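Side-chain contacts in 4'-phospho-dehydrooxetanocin synthase (Bacillus megaterium, PDB 5UL3), which catalyses the cobalamin-dependent radical S-adenosylmethionine ring contraction of dAMP to an oxetane aldehyde in the biosynthesis of oxetanocin A: residues Ile212-Asn217 and Arg246-Met251; Arg554-Thr559 and Tyr581-Val586; Ile656-Phe661 and Thr691-Ile696. All blocks are in the same frame, centred on the assembly; numbering follows the deposited sequence.

Contact 1 (Ile212-Asn217 and Arg246-Met251). With EDO (1,2-ethanediol), chain R.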
# COMPACT_ATOMS: atom_id res chain seq x y z
N ILE A 212 -3.97 27.61 7.35
CA ILE A 212 -4.83 26.53 7.81
C ILE A 212 -4.00 25.26 7.88
O ILE A 212 -3.30 24.90 6.92
CB ILE A 212 -6.00 26.35 6.83
CG1 ILE A 212 -6.84 27.62 6.74
CG2 ILE A 212 -6.86 25.12 7.24
CD1 ILE A 212 -7.88 27.55 5.62
N ILE A 213 -4.06 24.57 9.02
CA ILE A 213 -3.29 23.34 9.24
C ILE A 213 -4.27 22.17 9.24
O ILE A 213 -5.28 22.20 9.94
CB ILE A 213 -2.52 23.38 10.56
CG1 ILE A 213 -1.72 24.68 10.67
CG2 ILE A 213 -1.58 22.19 10.66
CD1 ILE A 213 -0.68 24.85 9.58
N THR A 214 -3.95 21.13 8.47
CA THR A 214 -4.78 19.93 8.46
C THR A 214 -3.88 18.70 8.46
O THR A 214 -2.73 18.74 8.00
CB THR A 214 -5.76 19.93 7.26
OG1 THR A 214 -6.56 18.74 7.27
CG2 THR A 214 -5.04 20.04 5.92
N VAL A 215 -4.38 17.59 9.02
CA VAL A 215 -3.67 16.32 8.93
C VAL A 215 -4.67 15.31 8.38
O VAL A 215 -5.88 15.44 8.58
CB VAL A 215 -3.09 15.81 10.27
CG1 VAL A 215 -1.89 16.69 10.73
CG2 VAL A 215 -4.18 15.73 11.33
N GLY A 216 -4.15 14.31 7.67
CA GLY A 216 -5.00 13.27 7.11
C GLY A 216 -4.34 11.92 7.19
O GLY A 216 -3.28 11.77 7.82
N ASN A 217 -4.94 10.94 6.51
CA ASN A 217 -4.60 9.52 6.59
C ASN A 217 -5.09 8.91 7.90
O ASN A 217 -5.74 9.57 8.72
CB ASN A 217 -3.10 9.27 6.40
CG ASN A 217 -2.80 8.00 5.61
OD1 ASN A 217 -3.61 7.06 5.59
ND2 ASN A 217 -1.65 7.96 4.95
N ARG A 246 -10.38 20.89 -1.52
CA ARG A 246 -11.23 21.80 -2.29
C ARG A 246 -12.01 22.74 -1.39
O ARG A 246 -12.09 23.95 -1.65
CB ARG A 246 -12.20 20.98 -3.16
CG ARG A 246 -13.22 21.83 -3.91
CD ARG A 246 -14.43 20.97 -4.31
NE ARG A 246 -15.20 20.53 -3.16
CZ ARG A 246 -16.15 19.59 -3.20
NH1 ARG A 246 -16.45 19.00 -4.34
NH2 ARG A 246 -16.79 19.26 -2.10
N ASP A 247 -12.60 22.21 -0.32
CA ASP A 247 -13.47 23.02 0.52
C ASP A 247 -12.68 23.90 1.48
O ASP A 247 -13.14 25.00 1.81
CB ASP A 247 -14.46 22.12 1.28
CG ASP A 247 -15.59 21.62 0.40
OD1 ASP A 247 -15.64 21.99 -0.79
OD2 ASP A 247 -16.45 20.85 0.90
N LEU A 248 -11.49 23.46 1.91
CA LEU A 248 -10.64 24.36 2.70
C LEU A 248 -10.21 25.57 1.88
O LEU A 248 -10.08 26.67 2.42
CB LEU A 248 -9.41 23.61 3.20
CG LEU A 248 -9.70 22.55 4.28
CD1 LEU A 248 -8.41 21.87 4.64
CD2 LEU A 248 -10.33 23.21 5.49
N ILE A 249 -10.01 25.37 0.58
CA ILE A 249 -9.68 26.48 -0.32
C ILE A 249 -10.87 27.42 -0.43
O ILE A 249 -10.72 28.65 -0.37
CB ILE A 249 -9.25 25.93 -1.69
CG1 ILE A 249 -7.88 25.24 -1.58
CG2 ILE A 249 -9.23 27.02 -2.76
CD1 ILE A 249 -7.53 24.39 -2.78
N LYS A 250 -12.08 26.87 -0.56
CA LYS A 250 -13.26 27.73 -0.53
C LYS A 250 -13.35 28.47 0.80
O LYS A 250 -13.68 29.67 0.84
CB LYS A 250 -14.52 26.91 -0.79
CG LYS A 250 -14.57 26.33 -2.19
CD LYS A 250 -15.71 25.29 -2.31
CE LYS A 250 -16.99 25.89 -2.84
NZ LYS A 250 -17.06 25.73 -4.32
N MET A 251 -13.08 27.79 1.92
CA MET A 251 -13.16 28.46 3.21
C MET A 251 -12.13 29.59 3.31
O MET A 251 -12.41 30.64 3.89
CB MET A 251 -12.97 27.46 4.35
CG MET A 251 -13.20 28.06 5.72
SD MET A 251 -13.01 26.87 7.04
CE MET A 251 -11.24 26.66 7.07
C1 EDO R . -10.32 30.32 7.71
O1 EDO R . -9.33 31.04 6.98
C2 EDO R . -11.53 31.23 7.94
O2 EDO R . -11.78 31.99 6.75
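Strand 212-216 and the helix segment Arg246-Met251 run nearly antiparallel, their axes at 165° and 10.8 Å apart at closest approach, with Ile212 lying opposite Leu248 (CA to CA 8.0 Å). A helix laid along a strand at this spacing has to be joined by side chains, and here their contacts are apolar, with no hydrogen bond across. Ile212 supplies both of its branches. Ile212 CD1 meets the terminal methyl CE of Met251 at 3.8 Å and also lies near the carbonyl oxygen of Leu248, whereas Ile212 CG2 approaches Leu248 CD2 more loosely, at 4.3 Å. Met251 stays extended until its last torsion bends (chi3 73°), and that bend turns CE back to the isoleucine. One turn earlier on the helix, Leu248 CD1 touches Thr214 CG2 at 4.0 Å. Thr214 OG1, anti to the backbone N, is hydrogen-bonded to the carbonyl of Leu235 on the adjoining strand while the methyl serves the helix. Beside Met251, a 1,2-ethanediol, probably from the crystallisation liquor, makes a hydrogen bond through O2 to Met251 O at 3.2 Å. Thr214, Gly216 and Asn217 touch the cobalamin. Strand 212-216 runs between parallel strands 180-184 and 235-237 of the cobalamin-binding Rossmann fold; helix 242-252 covers one face, and Ile213 packs on helix 190-205 across the other.

Contact 2 (Arg554-Thr559 and Tyr581-Val586)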
# COMPACT_ATOMS: atom_id res chain seq x y z
N ARG A 554 -14.79 -5.64 18.47
CA ARG A 554 -16.08 -5.72 19.16
C ARG A 554 -16.42 -7.14 19.57
O ARG A 554 -17.07 -7.35 20.61
CB ARG A 554 -17.17 -5.11 18.27
CG ARG A 554 -16.88 -3.66 17.92
CD ARG A 554 -18.07 -2.95 17.29
NE ARG A 554 -18.40 -3.46 15.97
CZ ARG A 554 -17.83 -3.06 14.84
NH1 ARG A 554 -16.86 -2.14 14.85
NH2 ARG A 554 -18.21 -3.58 13.68
N MET A 555 -16.00 -8.14 18.78
CA MET A 555 -16.15 -9.54 19.21
C MET A 555 -15.37 -9.80 20.49
O MET A 555 -15.83 -10.52 21.38
CB MET A 555 -15.67 -10.48 18.10
CG MET A 555 -16.52 -10.44 16.85
SD MET A 555 -15.66 -11.06 15.37
CE MET A 555 -15.16 -12.70 15.86
N VAL A 556 -14.17 -9.22 20.59
CA VAL A 556 -13.37 -9.38 21.80
C VAL A 556 -14.04 -8.68 22.97
O VAL A 556 -14.15 -9.24 24.07
CB VAL A 556 -11.94 -8.85 21.57
CG1 VAL A 556 -11.21 -8.67 22.90
CG2 VAL A 556 -11.19 -9.80 20.66
N GLN A 557 -14.50 -7.45 22.75
CA GLN A 557 -15.21 -6.73 23.80
C GLN A 557 -16.46 -7.49 24.25
O GLN A 557 -16.80 -7.50 25.44
CB GLN A 557 -15.55 -5.32 23.32
CG GLN A 557 -14.35 -4.38 23.33
CD GLN A 557 -14.53 -3.17 22.41
OE1 GLN A 557 -15.45 -3.12 21.60
NE2 GLN A 557 -13.63 -2.20 22.54
N LEU A 558 -17.14 -8.17 23.32
CA LEU A 558 -18.32 -8.94 23.68
C LEU A 558 -17.95 -10.20 24.45
O LEU A 558 -18.71 -10.63 25.33
CB LEU A 558 -19.11 -9.29 22.41
CG LEU A 558 -20.51 -9.89 22.54
CD1 LEU A 558 -21.41 -9.29 21.47
CD2 LEU A 558 -20.47 -11.41 22.41
N THR A 559 -16.81 -10.81 24.13
CA THR A 559 -16.33 -11.95 24.90
C THR A 559 -15.87 -11.54 26.30
O THR A 559 -16.03 -12.31 27.25
CB THR A 559 -15.20 -12.66 24.15
OG1 THR A 559 -15.65 -13.01 22.84
CG2 THR A 559 -14.76 -13.92 24.87
N TYR A 581 -5.34 -2.10 19.36
CA TYR A 581 -5.41 -2.55 20.74
C TYR A 581 -4.30 -3.54 21.02
O TYR A 581 -3.79 -4.20 20.11
CB TYR A 581 -6.76 -3.21 21.02
CG TYR A 581 -7.97 -2.33 20.87
CD1 TYR A 581 -8.39 -1.50 21.90
CD2 TYR A 581 -8.73 -2.35 19.70
CE1 TYR A 581 -9.51 -0.70 21.78
CE2 TYR A 581 -9.86 -1.55 19.57
CZ TYR A 581 -10.24 -0.73 20.61
OH TYR A 581 -11.36 0.06 20.49
N ALA A 582 -3.91 -3.62 22.29
CA ALA A 582 -3.06 -4.70 22.78
C ALA A 582 -3.96 -5.66 23.54
O ALA A 582 -4.63 -5.27 24.50
CB ALA A 582 -1.95 -4.14 23.67
N THR A 583 -4.02 -6.91 23.08
CA THR A 583 -5.06 -7.86 23.48
C THR A 583 -4.46 -9.20 23.87
O THR A 583 -3.62 -9.74 23.14
CB THR A 583 -6.07 -8.07 22.34
OG1 THR A 583 -6.44 -6.81 21.77
CG2 THR A 583 -7.32 -8.81 22.85
N SER A 584 -4.90 -9.74 25.01
CA SER A 584 -4.49 -11.06 25.45
C SER A 584 -5.41 -12.13 24.86
O SER A 584 -6.49 -11.84 24.34
CB SER A 584 -4.49 -11.15 26.98
OG SER A 584 -3.59 -10.21 27.55
N PHE A 585 -4.96 -13.38 24.94
CA PHE A 585 -5.70 -14.51 24.38
C PHE A 585 -6.65 -15.09 25.42
O PHE A 585 -6.28 -15.23 26.59
CB PHE A 585 -4.74 -15.60 23.91
CG PHE A 585 -3.99 -15.26 22.64
CD1 PHE A 585 -3.05 -14.24 22.62
CD2 PHE A 585 -4.23 -15.97 21.49
CE1 PHE A 585 -2.36 -13.93 21.45
CE2 PHE A 585 -3.56 -15.67 20.31
CZ PHE A 585 -2.62 -14.64 20.29
N VAL A 586 -7.85 -15.45 24.98
CA VAL A 586 -8.82 -16.07 25.88
C VAL A 586 -8.38 -17.47 26.29
O VAL A 586 -8.73 -17.94 27.38
CB VAL A 586 -10.22 -16.08 25.23
CG1 VAL A 586 -10.32 -17.15 24.14
CG2 VAL A 586 -11.30 -16.28 26.29
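Helix 551-563 lies against the extended chain that leads into the long helix 588-617, and three pairs of residues, Val556 with Thr583, Gln557 with Tyr581 and Thr559 with Val586, span the gap. The tightest apolar meeting is tip to tip: Val556 CG1, anti to the backbone N (chi1 165°) on the side of the helix facing the extended chain, reaches Thr583 CG2 at 3.9 Å. Farther along, Thr559 CG2 and Val586 CG2 come only to 4.4 Å. The hydroxyl of Thr559 is turned back to its own helix, where OG1 donates to Met555 O at 2.9 Å. That oxygen also accepts the backbone N-H of Thr559 from the other face of the carbonyl plane; the hydroxyl bond should hold the chi1 rotation that turns the threonine methyl to Val586. Gln557 and Tyr581 cross at about a right angle, the amide and ring planes 75° apart. Gln557 NE2 stands 3.8 Å from Tyr581 OH, with no hydrogen bond between them. Ile568 touches both of these side chains as well as Val556, while Ile546 of strand 546-547 lies against Val556 and Thr583. The side chain of Thr583 is about 8 Å from that of Glu545, which binds S-adenosylmethionine. Through two methyl contacts and one amide-phenol crossing, a surface helix thus packs against extended chain that runs from strand 580-581, bonded by its backbone to Ile546, into helix 588-617.

Contact 3 (Ile656-Phe661 and Thr691-Ile696)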
# COMPACT_ATOMS: atom_id res chain seq x y z
N ILE A 656 4.81 -38.95 12.89
CA ILE A 656 5.52 -39.41 11.70
C ILE A 656 6.17 -38.24 10.98
O ILE A 656 7.36 -38.27 10.65
CB ILE A 656 4.57 -40.19 10.77
CG1 ILE A 656 4.13 -41.49 11.45
CG2 ILE A 656 5.24 -40.45 9.42
CD1 ILE A 656 2.99 -42.20 10.74
N ILE A 657 5.39 -37.18 10.71
CA ILE A 657 5.90 -36.03 9.98
C ILE A 657 7.10 -35.43 10.70
O ILE A 657 8.14 -35.17 10.09
CB ILE A 657 4.78 -34.99 9.77
CG1 ILE A 657 3.62 -35.61 8.99
CG2 ILE A 657 5.32 -33.77 9.02
CD1 ILE A 657 2.41 -34.71 8.89
N LEU A 658 6.96 -35.20 12.01
CA LEU A 658 8.07 -34.62 12.76
C LEU A 658 9.27 -35.56 12.78
O LEU A 658 10.42 -35.11 12.66
CB LEU A 658 7.61 -34.29 14.18
CG LEU A 658 6.70 -33.07 14.29
CD1 LEU A 658 5.98 -33.03 15.63
CD2 LEU A 658 7.50 -31.79 14.06
N SER A 659 9.03 -36.87 12.91
CA SER A 659 10.13 -37.82 12.89
C SER A 659 10.83 -37.84 11.53
O SER A 659 12.06 -37.84 11.47
CB SER A 659 9.63 -39.21 13.27
OG SER A 659 10.71 -40.08 13.54
N ASP A 660 10.05 -37.83 10.45
CA ASP A 660 10.63 -37.72 9.11
C ASP A 660 11.49 -36.47 8.98
O ASP A 660 12.60 -36.51 8.44
CB ASP A 660 9.53 -37.72 8.05
CG ASP A 660 9.00 -39.10 7.75
OD1 ASP A 660 9.51 -40.07 8.36
OD2 ASP A 660 8.08 -39.21 6.92
N PHE A 661 10.97 -35.33 9.44
CA PHE A 661 11.70 -34.07 9.33
C PHE A 661 12.99 -34.11 10.13
O PHE A 661 14.06 -33.75 9.62
CB PHE A 661 10.80 -32.91 9.78
CG PHE A 661 11.49 -31.59 9.81
CD1 PHE A 661 11.64 -30.83 8.66
CD2 PHE A 661 11.99 -31.08 11.01
CE1 PHE A 661 12.27 -29.61 8.69
CE2 PHE A 661 12.62 -29.85 11.05
CZ PHE A 661 12.77 -29.11 9.89
N THR A 691 13.54 -24.31 23.39
CA THR A 691 14.99 -24.43 23.52
C THR A 691 15.49 -25.70 22.82
O THR A 691 16.55 -25.69 22.18
CB THR A 691 15.40 -24.44 25.00
OG1 THR A 691 15.13 -23.17 25.59
CG2 THR A 691 16.88 -24.76 25.14
N ASN A 692 14.72 -26.78 22.93
CA ASN A 692 15.11 -28.03 22.29
C ASN A 692 15.05 -27.91 20.78
O ASN A 692 15.97 -28.35 20.08
CB ASN A 692 14.19 -29.16 22.78
CG ASN A 692 14.89 -30.50 22.81
OD1 ASN A 692 14.41 -31.48 22.24
ND2 ASN A 692 16.05 -30.54 23.47
N TRP A 693 13.97 -27.33 20.26
CA TRP A 693 13.85 -27.15 18.82
C TRP A 693 14.93 -26.21 18.29
O TRP A 693 15.38 -26.36 17.15
CB TRP A 693 12.47 -26.61 18.48
CG TRP A 693 12.14 -26.75 17.05
CD1 TRP A 693 12.13 -25.76 16.10
CD2 TRP A 693 11.78 -27.96 16.38
NE1 TRP A 693 11.78 -26.29 14.88
CE2 TRP A 693 11.55 -27.63 15.02
CE3 TRP A 693 11.62 -29.29 16.79
CZ2 TRP A 693 11.18 -28.58 14.08
CZ3 TRP A 693 11.25 -30.23 15.86
CH2 TRP A 693 11.03 -29.87 14.52
N GLN A 694 15.34 -25.23 19.09
CA GLN A 694 16.37 -24.28 18.67
C GLN A 694 17.68 -24.97 18.31
O GLN A 694 18.47 -24.41 17.55
CB GLN A 694 16.58 -23.24 19.77
CG GLN A 694 17.61 -22.16 19.42
CD GLN A 694 17.76 -21.11 20.50
OE1 GLN A 694 18.11 -21.43 21.64
NE2 GLN A 694 17.50 -19.85 20.15
N LEU A 695 17.92 -26.17 18.84
CA LEU A 695 19.10 -26.93 18.43
C LEU A 695 19.09 -27.23 16.93
O LEU A 695 20.16 -27.42 16.33
CB LEU A 695 19.18 -28.24 19.23
CG LEU A 695 19.36 -28.06 20.74
CD1 LEU A 695 19.19 -29.41 21.43
CD2 LEU A 695 20.73 -27.46 21.04
N ILE A 696 17.91 -27.28 16.31
CA ILE A 696 17.87 -27.48 14.87
C ILE A 696 18.28 -26.20 14.15
O ILE A 696 18.99 -26.24 13.14
CB ILE A 696 16.49 -27.96 14.41
CG1 ILE A 696 16.06 -29.19 15.21
CG2 ILE A 696 16.51 -28.28 12.93
CD1 ILE A 696 14.63 -29.54 14.99
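Phe661 and Trp693 form the tight part of this buried contact, with Phe661 CE2 meeting Trp693 CZ2 at 3.6 Å. Their rings lie rim to rim, the planes only 16° apart, with 5.8 Å between the centroids of the phenylalanine ring and the six-membered indole ring; neither lies over the other's face. Both side chains leave their helices with CG anti to the backbone N (175° and -164°), and, so placed, the two rings bridge the interval between segment axes that come no closer than 13.8 Å. Leu658 adds CD2, 4.0 Å from Trp693 CH2. Looser is Ile696, whose CD1 comes to the edge of the Phe661 ring at 4.4 Å from CE2, although the same methyl sits over one face of Trp693, toward its rim. Away from this core, helix 652-664 also has a side exposed to solvent. The buried indole N-H is satisfied from a third element, NE1 bonding to the carbonyl of Ile636 on helix 620-648, where Phe639 and Leu640 also touch the tryptophan. Aromatic and aliphatic side chains meeting between three helices are consistent with the C-terminal helix bundle described for this enzyme.

The contacts follow one another along the chain, each closing before the next begins, and share no helix, strand or sheet. Contact 1 belongs to the Rossmann fold that houses cobalamin, contact 2 to the surface chain that follows Glu545, and contact 3 to the helical C-terminal region. Centre to centre, contacts 1 and 2 are about 36 Å apart, contacts 2 and 3 about 33 Å, and contacts 1 and 3, on opposite sides of the chain's centre, about 58 Å. Only contact 1 touches the cobalamin; contact 2 lies near a residue that binds S-adenosylmethionine, and contact 3 is away from the known binding sites. In these three examples each contact joins elements close in the chain, within its own part of the enzyme.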